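PDB 3LL7: putative methyltransferase from Porphyromonas gingivalis, which probably transfers a methyl group, most likely from S-adenosylmethionine, to a substrate whose identity is not established. Local coordinates for residues R368-L372 and K400-L404; P285-D291 and R317-P321; A232-V237 and T299-K303. All coordinates share one frame; numbering follows the deposited sequence.

Contact 1: R368-L372 and K400-L404; sequences RNFPL and KKVLL. With EDO (1,2-ethanediol), chain B; FMT (formic acid), chain J.
The ring of Phe370 reaches from its loop to the beginning of strand 401-408, and its far end makes the tight part of the contact. CZ of Phe370 lies 4.0 Å from CD2 of Leu403, the two side chains crossing at about a right angle, while the carbonyl O of Val402 comes within 3.5 Å of Phe370 CE1 from an oblique direction. With CG anti to the backbone N (chi1 -162°), the ring is carried toward the strand although the CB bond does not point there. Pro371 covers part of one ring face, its CD 3.4 Å above the plane of Phe370 and offset toward the rim.

The polar side is looser. Lys401 and Pro371 slide past each other in opposite directions, with Lys401 CD 3.9 Å from Pro371 CD. Beyond them, Asn369 ND2 donates a 3.1 Å hydrogen bond to O1 of a formic acid molecule. Lys401 NZ adds a weak bond to the same oxygen, its stronger partner being Thr395 OG1. The formic acid probably came from the crystallisation liquor, as did the ethanediol that accepts bonds from the backbone N atoms of Asn369 and Phe370.

Helix 374-381 packs against the apolar end, where Leu377 touches both Phe370 and Leu403, and strand 401-408 runs between strands 337-347 and 389-395.

Contact 2: P285-D291 and R317-P321; sequences PYTDSID and RKLHP
A single beta bridge joins Tyr286 to Lys318, secured by a 3.2 Å hydrogen bond from Thr287 N to Lys318 O, and the same carbonyl oxygen also receives a CA-H...O contact from Tyr286. To one end of this bridge, Tyr286, in one of its two conformers, sets its ring against the corner that the second segment turns at Leu319. In that conformer Pro321 CD sits over the ring face as a CH-pi contact, 3.9 Å from the centroid of Tyr286 and 17° off the ring normal. The aliphatic start of Lys318 runs past Tyr286 CE1, which is 3.8 Å from Lys318 CB. The amine of that lysine bends back to donate to His320 O, and further bonds to Ser323 O and His324 ND1 hold it.

Strand 317-320 is the outermost strand on its side of a seven-stranded sheet, within the ferredoxin-like part of the protein, so residues 285-291 lie along the sheet's edge before the chain enters strand 293-297.

At the other end Thr287 and Arg317 cross at about a right angle, with Thr287 CB over one face of the guanidinium. Thr287 OG1, placed anti to the backbone N (chi1 -175°), gives its hydrogen to Ser289 O at 2.7 Å, on a lone pair in the carbonyl plane. It accepts in turn a weak, bent bond from Arg317 NH2 at 2.8 Å. Asp291 approaches the same arginine through a long salt bridge, OD2 to Arg317 NE 3.9 Å, which may partly offset the nearby like charge of Glu329. Deeper in, Ile290 CD1 meets Leu319 CD1 at 4.0 Å, and Leu342 and Ile345 of strand 337-347 pack on the same isoleucine.

Contact 3: A232-V237 and T299-K303; sequences AAHGEV and TALLK
Thr299 and Val237 lie against each other at the first turn of helix 299-304, Val237 with one methyl, Thr299 with both its branches. CG2 of Val237 presses on the carbonyl O of Thr299 at 3.4 Å, an oxygen already bonded within the helix to Lys303 N. One turn on, the same methyl touches Lys303 CB, 3.9 Å from Val237 CG2. Thr299 returns the contact twice: CG2 rests 3.4 Å from Gly235 O, and OG1 lies over the chain at Glu236, 3.5 Å from its CA. A chi1 of 58° sets OG1 between the backbone N and the carbonyl carbon of Thr299, turning the hydroxyl between the two strands, near Ala232 and Glu236, and CG2 toward the carbonyl of Gly235.

The hairpin is made by strands 225-233 and 236-244, linked by a type I' turn from Ala233 to Glu236 and closed by paired backbone bonds between those two residues. A hairpin with strand 236-244 slotted antiparallel between 204-209 and 225-233 is consistent with the class I methyltransferase fold, whose last strand is inserted this way.

On the other strand Ala232 points its methyl at the helix, where CB meets Ala300 CB at 3.9 Å and also touches the hydroxyl of Thr299. Val230 of the same strand packs on Val237, Ala300 and Lys303. The far end of Lys303 leads away from the hairpin, and NZ donates to the carbonyl oxygens of Pro211 and Ile213.

Overall arrangement
Contacts 1 and 2 lie 13 Å apart between centres and share one mixed seven-stranded sheet: contact 2 is at its edge strand 317-320, whereas contact 1 joins strand 401-408 to the loop leaving strand 364-368 at the opposite border. They touch through Ile290 with Leu404 and Asn369 with His320. Contact 3, near the chain's centre on the ten-stranded sheet, is centred about 22 Å from the centre of contact 1, touching it through Leu302 and Arg368, and about 23 Å from that of contact 2, which it does not touch. Along the chain contacts 3 and 2 interleave, and contact 1 follows. Contact 3 is one place where the probable methyltransferase fold meets the ferredoxin-like and THUMP-like C-terminal part.

Contact 1: R368-L372 and K400-L404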
ATOM      1  N   ARG A 368      -3.301 -22.426  -3.377  1.00  8.68           N
ATOM      2  CA  ARG A 368      -3.895 -22.007  -2.098  1.00  9.30           C
ATOM      3  C   ARG A 368      -4.034 -23.234  -1.241  1.00  9.82           C
ATOM      4  O   ARG A 368      -5.075 -23.917  -1.310  1.00 10.11           O
ATOM      5  CB  ARG A 368      -5.284 -21.351  -2.256  1.00 10.02           C
ATOM      6  CG  ARG A 368      -5.302 -20.036  -3.049  1.00 10.51           C
ATOM      7  CD  ARG A 368      -4.728 -18.903  -2.213  1.00 10.22           C
ATOM      8  NE  ARG A 368      -4.613 -17.686  -3.003  1.00 10.14           N
ATOM      9  CZ  ARG A 368      -3.882 -16.643  -2.655  1.00 15.51           C
ATOM     10  NH1 ARG A 368      -3.206 -16.660  -1.495  1.00 12.51           N
ATOM     11  NH2 ARG A 368      -3.835 -15.577  -3.460  1.00 16.37           N
ATOM     12  N   ASN A 369      -3.012 -23.469  -0.417  1.00  9.87           N
ATOM     13  CA  ASN A 369      -2.886 -24.647   0.454  1.00 10.69           C
ATOM     14  C   ASN A 369      -2.608 -25.910  -0.373  1.00 10.23           C
ATOM     15  O   ASN A 369      -3.524 -26.664  -0.750  1.00 10.38           O
ATOM     16  CB  ASN A 369      -4.112 -24.784   1.371  1.00 11.34           C
ATOM     17  CG  ASN A 369      -3.936 -25.840   2.433  1.00 10.01           C
ATOM     18  OD1 ASN A 369      -2.810 -26.287   2.701  1.00 13.11           O
ATOM     19  ND2 ASN A 369      -5.042 -26.260   3.051  1.00  8.12           N
ATOM     20  N   PHE A 370      -1.327 -26.099  -0.695  1.00  9.85           N
ATOM     21  CA  PHE A 370      -0.922 -27.116  -1.655  1.00  9.63           C
ATOM     22  C   PHE A 370       0.562 -27.426  -1.390  1.00 10.01           C
ATOM     23  O   PHE A 370       1.316 -26.506  -1.028  1.00 10.00           O
ATOM     24  CB  PHE A 370      -1.126 -26.594  -3.090  1.00  9.78           C
ATOM     25  CG  PHE A 370      -1.155 -27.668  -4.124  1.00  8.66           C
ATOM     26  CD1 PHE A 370      -2.215 -28.556  -4.194  1.00  8.56           C
ATOM     27  CD2 PHE A 370      -0.073 -27.812  -5.016  1.00  9.68           C
ATOM     28  CE1 PHE A 370      -2.208 -29.594  -5.166  1.00  6.80           C
ATOM     29  CE2 PHE A 370      -0.062 -28.819  -5.987  1.00 11.15           C
ATOM     30  CZ  PHE A 370      -1.124 -29.711  -6.046  1.00  9.68           C
ATOM     31  N   PRO A 371       0.985 -28.687  -1.600  1.00 10.12           N
ATOM     32  CA  PRO A 371       2.366 -29.029  -1.176  1.00 10.79           C
ATOM     33  C   PRO A 371       3.463 -28.520  -2.130  1.00 10.79           C
ATOM     34  O   PRO A 371       4.660 -28.573  -1.768  1.00 11.72           O
ATOM     35  CB  PRO A 371       2.341 -30.554  -1.129  1.00 11.31           C
ATOM     36  CG  PRO A 371       1.316 -30.940  -2.176  1.00 11.99           C
ATOM     37  CD  PRO A 371       0.209 -29.903  -1.904  1.00 10.32           C
ATOM     38  N   LEU A 372       3.077 -28.075  -3.326  1.00  9.44           N
ATOM     39  CA  LEU A 372       4.054 -27.508  -4.277  1.00  9.22           C
ATOM     40  C   LEU A 372       3.826 -26.007  -4.409  1.00  9.38           C
ATOM     41  O   LEU A 372       2.696 -25.550  -4.240  1.00 10.09           O
ATOM     42  CB  LEU A 372       3.894 -28.149  -5.657  1.00  9.28           C
ATOM     43  CG  LEU A 372       4.100 -29.690  -5.698  1.00 11.68           C
ATOM     44  CD1 LEU A 372       3.791 -30.188  -7.092  1.00 12.28           C
ATOM     45  CD2 LEU A 372       5.496 -30.086  -5.248  1.00 10.79           C
ATOM     46  N   LYS A 400      -8.183 -33.672   0.980  1.00  9.02           N
ATOM     47  CA  LYS A 400      -7.750 -34.163  -0.336  1.00  9.67           C
ATOM     48  C   LYS A 400      -7.186 -33.019  -1.172  1.00  9.58           C
ATOM     49  O   LYS A 400      -7.805 -31.970  -1.316  1.00  8.85           O
ATOM     50  CB  LYS A 400      -8.878 -34.848  -1.103  1.00 10.75           C
ATOM     51  CG  LYS A 400      -9.353 -36.172  -0.458  1.00 13.70           C
ATOM     52  CD  LYS A 400     -10.478 -36.778  -1.309  1.00 16.46           C
ATOM     53  CE  LYS A 400     -10.862 -38.162  -0.840  1.00 17.68           C
ATOM     54  NZ  LYS A 400     -11.451 -38.090   0.521  1.00 20.91           N
ATOM     55  N   LYS A 401      -5.993 -33.249  -1.725  1.00  8.70           N
ATOM     56  CA  LYS A 401      -5.360 -32.271  -2.565  1.00  9.19           C
ATOM     57  C   LYS A 401      -5.895 -32.449  -3.961  1.00  9.25           C
ATOM     58  O   LYS A 401      -6.006 -33.603  -4.462  1.00  8.66           O
ATOM     59  CB  LYS A 401      -3.822 -32.501  -2.569  1.00  9.29           C
ATOM     60  CG  LYS A 401      -3.134 -32.528  -1.164  1.00 11.28           C
ATOM     61  CD  LYS A 401      -3.188 -31.164  -0.434  1.00 15.37           C
ATOM     62  CE  LYS A 401      -2.860 -31.248   1.104  1.00 16.08           C
ATOM     63  NZ  LYS A 401      -2.847 -29.881   1.821  1.00 11.27           N
ATOM     64  N   VAL A 402      -6.149 -31.320  -4.622  1.00  9.56           N
ATOM     65  CA  VAL A 402      -6.744 -31.328  -5.961  1.00  9.25           C
ATOM     66  C   VAL A 402      -6.102 -30.256  -6.804  1.00  9.05           C
ATOM     67  O   VAL A 402      -5.543 -29.283  -6.276  1.00  8.76           O
ATOM     68  CB  VAL A 402      -8.293 -31.059  -5.905  1.00  8.80           C
ATOM     69  CG1 VAL A 402      -9.004 -32.192  -5.152  1.00  9.46           C
ATOM     70  CG2 VAL A 402      -8.627 -29.676  -5.252  1.00  8.53           C
ATOM     71  N   LEU A 403      -6.231 -30.417  -8.120  1.00  9.22           N
ATOM     72  CA  LEU A 403      -5.955 -29.342  -9.077  1.00  9.65           C
ATOM     73  C   LEU A 403      -7.264 -28.948  -9.722  1.00 10.22           C
ATOM     74  O   LEU A 403      -8.072 -29.819 -10.138  1.00 10.93           O
ATOM     75  CB  LEU A 403      -4.964 -29.820 -10.186  1.00 10.17           C
ATOM     76  CG  LEU A 403      -3.526 -30.008  -9.640  1.00 11.53           C
ATOM     77  CD1 LEU A 403      -2.661 -30.807 -10.623  1.00 12.63           C
ATOM     78  CD2 LEU A 403      -2.902 -28.654  -9.446  1.00 12.93           C
ATOM     79  N   LEU A 404      -7.498 -27.640  -9.779  1.00  9.41           N
ATOM     80  CA  LEU A 404      -8.683 -27.126 -10.494  1.00  9.37           C
ATOM     81  C   LEU A 404      -8.243 -26.461 -11.773  1.00  9.52           C
ATOM     82  O   LEU A 404      -7.314 -25.639 -11.773  1.00 10.36           O
ATOM     83  CB  LEU A 404      -9.440 -26.095  -9.635  1.00  8.48           C
ATOM     84  CG  LEU A 404      -9.693 -26.426  -8.145  1.00 11.48           C
ATOM     85  CD1 LEU A 404     -10.430 -25.223  -7.486  1.00 12.85           C
ATOM     86  CD2 LEU A 404     -10.545 -27.715  -8.052  1.00  9.91           C
TER
HETATM   87  C1  EDO B 501       0.181 -21.686   0.034  1.00 35.52           C
HETATM   88  O1  EDO B 501      -1.161 -21.222   0.023  1.00 29.80           O
HETATM   89  C2  EDO B 501       0.224 -23.115  -0.484  1.00 32.16           C
HETATM   90  O2  EDO B 501       0.539 -24.002   0.578  1.00 29.91           O
HETATM   91  C   FMT J 510      -3.971 -28.476   5.709  1.00 38.69           C
HETATM   92  O1  FMT J 510      -4.268 -28.857   4.574  1.00 38.13           O
HETATM   93  O2  FMT J 510      -3.652 -27.319   5.995  1.00 38.81           O

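Contact 2: P285-D291 and R317-P321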
ATOM      1  N   PRO A 285     -19.573 -23.867   6.883  0.50 11.78           N
ATOM      2  CA  PRO A 285     -19.459 -25.127   6.222  0.50 11.37           C
ATOM      3  C   PRO A 285     -18.144 -25.109   5.490  0.50 10.87           C
ATOM      4  O   PRO A 285     -17.699 -24.055   5.004  0.50 11.22           O
ATOM      5  CB  PRO A 285     -20.632 -25.145   5.222  0.50 11.24           C
ATOM      6  CG  PRO A 285     -21.129 -23.776   5.102  0.50 11.61           C
ATOM      7  CD  PRO A 285     -20.419 -22.914   6.128  0.50 11.19           C
ATOM      8  N   TYR A 286     -17.494 -26.249   5.475  0.50 10.08           N
ATOM      9  CA  TYR A 286     -16.377 -26.456   4.590  0.50 10.40           C
ATOM     10  C   TYR A 286     -16.797 -27.579   3.682  0.50 10.39           C
ATOM     11  O   TYR A 286     -17.472 -28.522   4.099  0.50 10.89           O
ATOM     12  CB  TYR A 286     -15.104 -26.771   5.376  0.50 10.05           C
ATOM     13  CG  TYR A 286     -14.622 -25.556   6.133  0.50  9.68           C
ATOM     14  CD1 TYR A 286     -13.842 -24.590   5.505  0.50  9.50           C
ATOM     15  CD2 TYR A 286     -14.979 -25.350   7.455  0.50  7.82           C
ATOM     16  CE1 TYR A 286     -13.419 -23.461   6.170  0.50  9.23           C
ATOM     17  CE2 TYR A 286     -14.570 -24.215   8.136  0.50  7.59           C
ATOM     18  CZ  TYR A 286     -13.776 -23.278   7.492  0.50  8.69           C
ATOM     19  OH  TYR A 286     -13.360 -22.147   8.143  0.50  7.37           O
ATOM     20  N   THR A 287     -16.429 -27.463   2.423  1.00  9.91           N
ATOM     21  CA  THR A 287     -16.930 -28.365   1.410  1.00 10.31           C
ATOM     22  C   THR A 287     -15.891 -29.384   0.928  1.00 10.98           C
ATOM     23  O   THR A 287     -14.720 -29.044   0.714  1.00 10.18           O
ATOM     24  CB  THR A 287     -17.566 -27.579   0.232  1.00 10.12           C
ATOM     25  OG1 THR A 287     -18.142 -28.518  -0.684  1.00 11.33           O
ATOM     26  CG2 THR A 287     -16.528 -26.673  -0.514  1.00  9.33           C
ATOM     27  N   ASP A 288     -16.337 -30.627   0.794  1.00 11.16           N
ATOM     28  CA  ASP A 288     -15.525 -31.686   0.248  1.00 11.71           C
ATOM     29  C   ASP A 288     -15.536 -31.631  -1.263  1.00 11.93           C
ATOM     30  O   ASP A 288     -14.680 -32.246  -1.924  1.00 11.56           O
ATOM     31  CB  ASP A 288     -16.064 -33.048   0.682  1.00 11.72           C
ATOM     32  CG  ASP A 288     -15.747 -33.368   2.115  1.00 13.92           C
ATOM     33  OD1 ASP A 288     -14.848 -32.723   2.663  1.00 13.04           O
ATOM     34  OD2 ASP A 288     -16.390 -34.272   2.701  1.00 13.97           O
ATOM     35  N   SER A 289     -16.516 -30.902  -1.808  1.00 11.42           N
ATOM     36  CA  SER A 289     -16.761 -30.906  -3.248  1.00 11.86           C
ATOM     37  C   SER A 289     -16.786 -29.490  -3.819  1.00 11.40           C
ATOM     38  O   SER A 289     -17.089 -28.507  -3.118  1.00 10.27           O
ATOM     39  CB  SER A 289     -18.070 -31.645  -3.576  1.00 12.57           C
ATOM     40  OG  SER A 289     -19.152 -30.995  -2.931  1.00 15.09           O
ATOM     41  N   ILE A 290     -16.445 -29.397  -5.100  1.00 10.83           N
ATOM     42  CA  ILE A 290     -16.342 -28.109  -5.770  1.00 11.15           C
ATOM     43  C   ILE A 290     -17.650 -27.794  -6.453  1.00 10.72           C
ATOM     44  O   ILE A 290     -18.346 -28.698  -6.918  1.00 11.46           O
ATOM     45  CB  ILE A 290     -15.116 -28.094  -6.773  1.00 11.15           C
ATOM     46  CG1 ILE A 290     -14.600 -26.663  -7.053  1.00 11.51           C
ATOM     47  CG2 ILE A 290     -15.446 -28.806  -8.067  1.00 11.43           C
ATOM     48  CD1 ILE A 290     -13.987 -25.945  -5.807  1.00 12.56           C
ATOM     49  N   ASP A 291     -17.988 -26.513  -6.522  1.00 10.30           N
ATOM     50  CA  ASP A 291     -19.177 -26.073  -7.228  1.00 11.22           C
ATOM     51  C   ASP A 291     -18.772 -25.344  -8.525  1.00 10.41           C
ATOM     52  O   ASP A 291     -17.585 -25.266  -8.885  1.00 10.18           O
ATOM     53  CB  ASP A 291     -20.064 -25.168  -6.330  1.00 11.61           C
ATOM     54  CG  ASP A 291     -20.870 -25.935  -5.291  1.00 17.60           C
ATOM     55  OD1 ASP A 291     -21.403 -27.005  -5.609  1.00 20.27           O
ATOM     56  OD2 ASP A 291     -21.043 -25.418  -4.148  1.00 23.73           O
ATOM     57  N   ARG A 317     -19.271 -21.233   0.060  1.00 12.04           N
ATOM     58  CA  ARG A 317     -18.683 -22.314   0.840  1.00 12.64           C
ATOM     59  C   ARG A 317     -17.169 -22.183   0.723  1.00 13.09           C
ATOM     60  O   ARG A 317     -16.666 -21.865  -0.353  1.00 14.51           O
ATOM     61  CB  ARG A 317     -19.117 -23.679   0.256  1.00 13.13           C
ATOM     62  CG  ARG A 317     -20.612 -23.977   0.514  1.00 17.23           C
ATOM     63  CD  ARG A 317     -21.196 -24.906  -0.512  1.00 23.46           C
ATOM     64  NE  ARG A 317     -20.794 -26.314  -0.395  1.00 28.51           N
ATOM     65  CZ  ARG A 317     -21.070 -27.131   0.633  1.00 31.46           C
ATOM     66  NH1 ARG A 317     -21.694 -26.687   1.724  1.00 32.56           N
ATOM     67  NH2 ARG A 317     -20.692 -28.409   0.577  1.00 30.71           N
ATOM     68  N   LYS A 318     -16.449 -22.402   1.817  1.00 12.49           N
ATOM     69  CA  LYS A 318     -14.985 -22.284   1.789  1.00 11.24           C
ATOM     70  C   LYS A 318     -14.428 -23.697   1.669  1.00 10.00           C
ATOM     71  O   LYS A 318     -15.037 -24.640   2.176  1.00  9.53           O
ATOM     72  CB  LYS A 318     -14.478 -21.621   3.066  1.00 11.49           C
ATOM     73  CG  LYS A 318     -13.012 -21.235   3.010  1.00 10.32           C
ATOM     74  CD  LYS A 318     -12.740 -20.142   4.097  1.00 11.07           C
ATOM     75  CE  LYS A 318     -11.317 -19.578   3.969  1.00 10.76           C
ATOM     76  NZ  LYS A 318     -10.312 -20.500   4.498  1.00 10.16           N
ATOM     77  N   LEU A 319     -13.299 -23.870   0.980  1.00  9.80           N
ATOM     78  CA  LEU A 319     -12.780 -25.219   0.748  1.00 10.12           C
ATOM     79  C   LEU A 319     -12.238 -25.908   2.009  1.00 10.09           C
ATOM     80  O   LEU A 319     -12.464 -27.089   2.208  1.00  9.53           O
ATOM     81  CB  LEU A 319     -11.711 -25.176  -0.348  1.00 11.03           C
ATOM     82  CG  LEU A 319     -12.265 -25.288  -1.775  1.00 13.06           C
ATOM     83  CD1 LEU A 319     -13.464 -24.447  -2.114  1.00 14.39           C
ATOM     84  CD2 LEU A 319     -11.118 -25.098  -2.848  1.00 12.50           C
ATOM     85  N   HIS A 320     -11.533 -25.153   2.850  1.00  9.42           N
ATOM     86  CA  HIS A 320     -10.808 -25.702   3.988  1.00  9.76           C
ATOM     87  C   HIS A 320     -10.399 -24.480   4.819  1.00  9.40           C
ATOM     88  O   HIS A 320     -10.235 -23.389   4.261  1.00  9.58           O
ATOM     89  CB  HIS A 320      -9.545 -26.438   3.478  1.00  9.28           C
ATOM     90  CG  HIS A 320      -8.745 -27.154   4.536  1.00  8.90           C
ATOM     91  ND1 HIS A 320      -7.864 -26.506   5.376  1.00 10.96           N
ATOM     92  CD2 HIS A 320      -8.658 -28.471   4.846  1.00  9.32           C
ATOM     93  CE1 HIS A 320      -7.287 -27.388   6.175  1.00 11.19           C
ATOM     94  NE2 HIS A 320      -7.753 -28.592   5.872  1.00 12.26           N
ATOM     95  N   PRO A 321     -10.238 -24.640   6.144  1.00  9.01           N
ATOM     96  CA  PRO A 321      -9.806 -23.472   6.955  1.00  9.09           C
ATOM     97  C   PRO A 321      -8.515 -22.843   6.481  1.00  9.82           C
ATOM     98  O   PRO A 321      -8.337 -21.622   6.621  1.00  9.03           O
ATOM     99  CB  PRO A 321      -9.580 -24.061   8.357  1.00  9.22           C
ATOM    100  CG  PRO A 321     -10.500 -25.289   8.413  1.00 10.08           C
ATOM    101  CD  PRO A 321     -10.536 -25.827   6.970  1.00  9.83           C
TER

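Contact 3: A232-V237 and T299-K303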
ATOM      1  N   ALA A 232      -4.652  -2.335  -0.435  1.00 10.43           N
ATOM      2  CA  ALA A 232      -3.893  -2.912  -1.539  1.00 11.89           C
ATOM      3  C   ALA A 232      -4.011  -2.036  -2.801  1.00 13.59           C
ATOM      4  O   ALA A 232      -5.039  -1.369  -3.003  1.00 13.29           O
ATOM      5  CB  ALA A 232      -4.362  -4.322  -1.832  1.00 10.28           C
ATOM      6  N   ALA A 233      -2.939  -2.033  -3.592  1.00 14.85           N
ATOM      7  CA  ALA A 233      -2.846  -1.383  -4.921  1.00 16.97           C
ATOM      8  C   ALA A 233      -1.863  -2.194  -5.760  1.00 18.13           C
ATOM      9  O   ALA A 233      -0.899  -2.760  -5.228  1.00 17.92           O
ATOM     10  CB  ALA A 233      -2.370   0.058  -4.788  1.00 17.17           C
ATOM     11  N   HIS A 234      -2.085  -2.258  -7.072  1.00 19.50           N
ATOM     12  CA  HIS A 234      -1.171  -2.984  -7.981  1.00 20.69           C
ATOM     13  C   HIS A 234      -1.049  -4.477  -7.633  1.00 21.15           C
ATOM     14  O   HIS A 234      -0.001  -5.093  -7.845  1.00 21.98           O
ATOM     15  CB  HIS A 234       0.215  -2.320  -8.013  1.00 20.94           C
ATOM     16  CG  HIS A 234       0.170  -0.844  -8.275  1.00 21.63           C
ATOM     17  ND1 HIS A 234      -0.104  -0.318  -9.521  1.00 23.59           N
ATOM     18  CD2 HIS A 234       0.348   0.214  -7.450  1.00 22.13           C
ATOM     19  CE1 HIS A 234      -0.089   1.003  -9.453  1.00 23.23           C
ATOM     20  NE2 HIS A 234       0.174   1.351  -8.205  1.00 24.12           N
ATOM     21  N   GLY A 235      -2.119  -5.041  -7.081  1.00 21.03           N
ATOM     22  CA  GLY A 235      -2.142  -6.445  -6.704  1.00 20.62           C
ATOM     23  C   GLY A 235      -1.537  -6.830  -5.360  1.00 20.06           C
ATOM     24  O   GLY A 235      -1.432  -8.021  -5.073  1.00 20.81           O
ATOM     25  N   GLU A 236      -1.123  -5.859  -4.537  1.00 17.94           N
ATOM     26  CA  GLU A 236      -0.433  -6.202  -3.296  1.00 16.32           C
ATOM     27  C   GLU A 236      -0.746  -5.214  -2.199  1.00 14.16           C
ATOM     28  O   GLU A 236      -1.025  -4.042  -2.484  1.00 14.34           O
ATOM     29  CB  GLU A 236       1.095  -6.321  -3.486  1.00 16.84           C
ATOM     30  CG  GLU A 236       1.831  -5.026  -3.722  1.00 18.80           C
ATOM     31  CD  GLU A 236       3.378  -5.165  -3.734  1.00 22.45           C
ATOM     32  OE1 GLU A 236       3.919  -6.285  -3.838  1.00 23.44           O
ATOM     33  OE2 GLU A 236       4.053  -4.123  -3.645  1.00 24.10           O
ATOM     34  N   VAL A 237      -0.633  -5.675  -0.957  1.00 12.46           N
ATOM     35  CA  VAL A 237      -0.909  -4.803   0.188  1.00 12.27           C
ATOM     36  C   VAL A 237       0.229  -3.787   0.260  1.00 11.69           C
ATOM     37  O   VAL A 237       1.416  -4.177   0.245  1.00 10.93           O
ATOM     38  CB  VAL A 237      -1.047  -5.578   1.509  1.00 12.13           C
ATOM     39  CG1 VAL A 237      -1.295  -4.613   2.651  1.00 14.20           C
ATOM     40  CG2 VAL A 237      -2.219  -6.624   1.437  1.00 13.24           C
ATOM     41  N   THR A 299      -5.522  -9.626  -1.992  1.00  8.76           N
ATOM     42  CA  THR A 299      -4.493  -9.651  -0.953  1.00  8.52           C
ATOM     43  C   THR A 299      -4.856  -8.884   0.311  1.00  7.32           C
ATOM     44  O   THR A 299      -4.389  -9.236   1.404  1.00  6.27           O
ATOM     45  CB  THR A 299      -3.126  -9.141  -1.485  1.00  8.59           C
ATOM     46  OG1 THR A 299      -3.236  -7.809  -1.991  1.00  9.70           O
ATOM     47  CG2 THR A 299      -2.624 -10.098  -2.612  1.00 11.47           C
ATOM     48  N   ALA A 300      -5.670  -7.848   0.169  1.00  6.33           N
ATOM     49  CA  ALA A 300      -6.059  -7.048   1.341  1.00  7.29           C
ATOM     50  C   ALA A 300      -7.010  -7.862   2.221  1.00  7.12           C
ATOM     51  O   ALA A 300      -6.907  -7.810   3.465  1.00  6.30           O
ATOM     52  CB  ALA A 300      -6.700  -5.713   0.919  1.00  6.86           C
ATOM     53  N   LEU A 301      -7.924  -8.605   1.603  1.00  7.00           N
ATOM     54  CA  LEU A 301      -8.795  -9.498   2.383  1.00  8.20           C
ATOM     55  C   LEU A 301      -8.001 -10.542   3.165  1.00  8.15           C
ATOM     56  O   LEU A 301      -8.266 -10.793   4.324  1.00  8.36           O
ATOM     57  CB  LEU A 301      -9.815 -10.212   1.518  1.00  7.67           C
ATOM     58  CG  LEU A 301     -11.064  -9.353   1.329  1.00 14.29           C
ATOM     59  CD1 LEU A 301     -11.880  -9.937   0.247  1.00 16.12           C
ATOM     60  CD2 LEU A 301     -11.905  -9.258   2.645  1.00 10.80           C
ATOM     61  N   LEU A 302      -7.034 -11.157   2.479  1.00  8.39           N
ATOM     62  CA  LEU A 302      -6.155 -12.140   3.100  1.00  8.93           C
ATOM     63  C   LEU A 302      -5.376 -11.566   4.286  1.00  9.60           C
ATOM     64  O   LEU A 302      -5.329 -12.176   5.350  1.00  9.36           O
ATOM     65  CB  LEU A 302      -5.188 -12.717   2.045  1.00  9.58           C
ATOM     66  CG  LEU A 302      -5.829 -13.617   0.981  1.00 13.15           C
ATOM     67  CD1 LEU A 302      -4.792 -13.941  -0.129  1.00 15.33           C
ATOM     68  CD2 LEU A 302      -6.396 -14.879   1.588  1.00 15.47           C
ATOM     69  N   LYS A 303      -4.771 -10.397   4.096  1.00  8.16           N
ATOM     70  CA  LYS A 303      -3.999  -9.766   5.159  1.00  7.90           C
ATOM     71  C   LYS A 303      -4.901  -9.372   6.344  1.00  8.39           C
ATOM     72  O   LYS A 303      -4.477  -9.478   7.493  1.00  8.39           O
ATOM     73  CB  LYS A 303      -3.283  -8.524   4.616  1.00  7.61           C
ATOM     74  CG  LYS A 303      -2.594  -7.679   5.705  1.00  5.97           C
ATOM     75  CD  LYS A 303      -1.410  -8.403   6.379  1.00  8.60           C
ATOM     76  CE  LYS A 303      -0.841  -7.574   7.510  1.00  9.31           C
ATOM     77  NZ  LYS A 303       0.344  -8.241   8.155  1.00  9.80           N
TER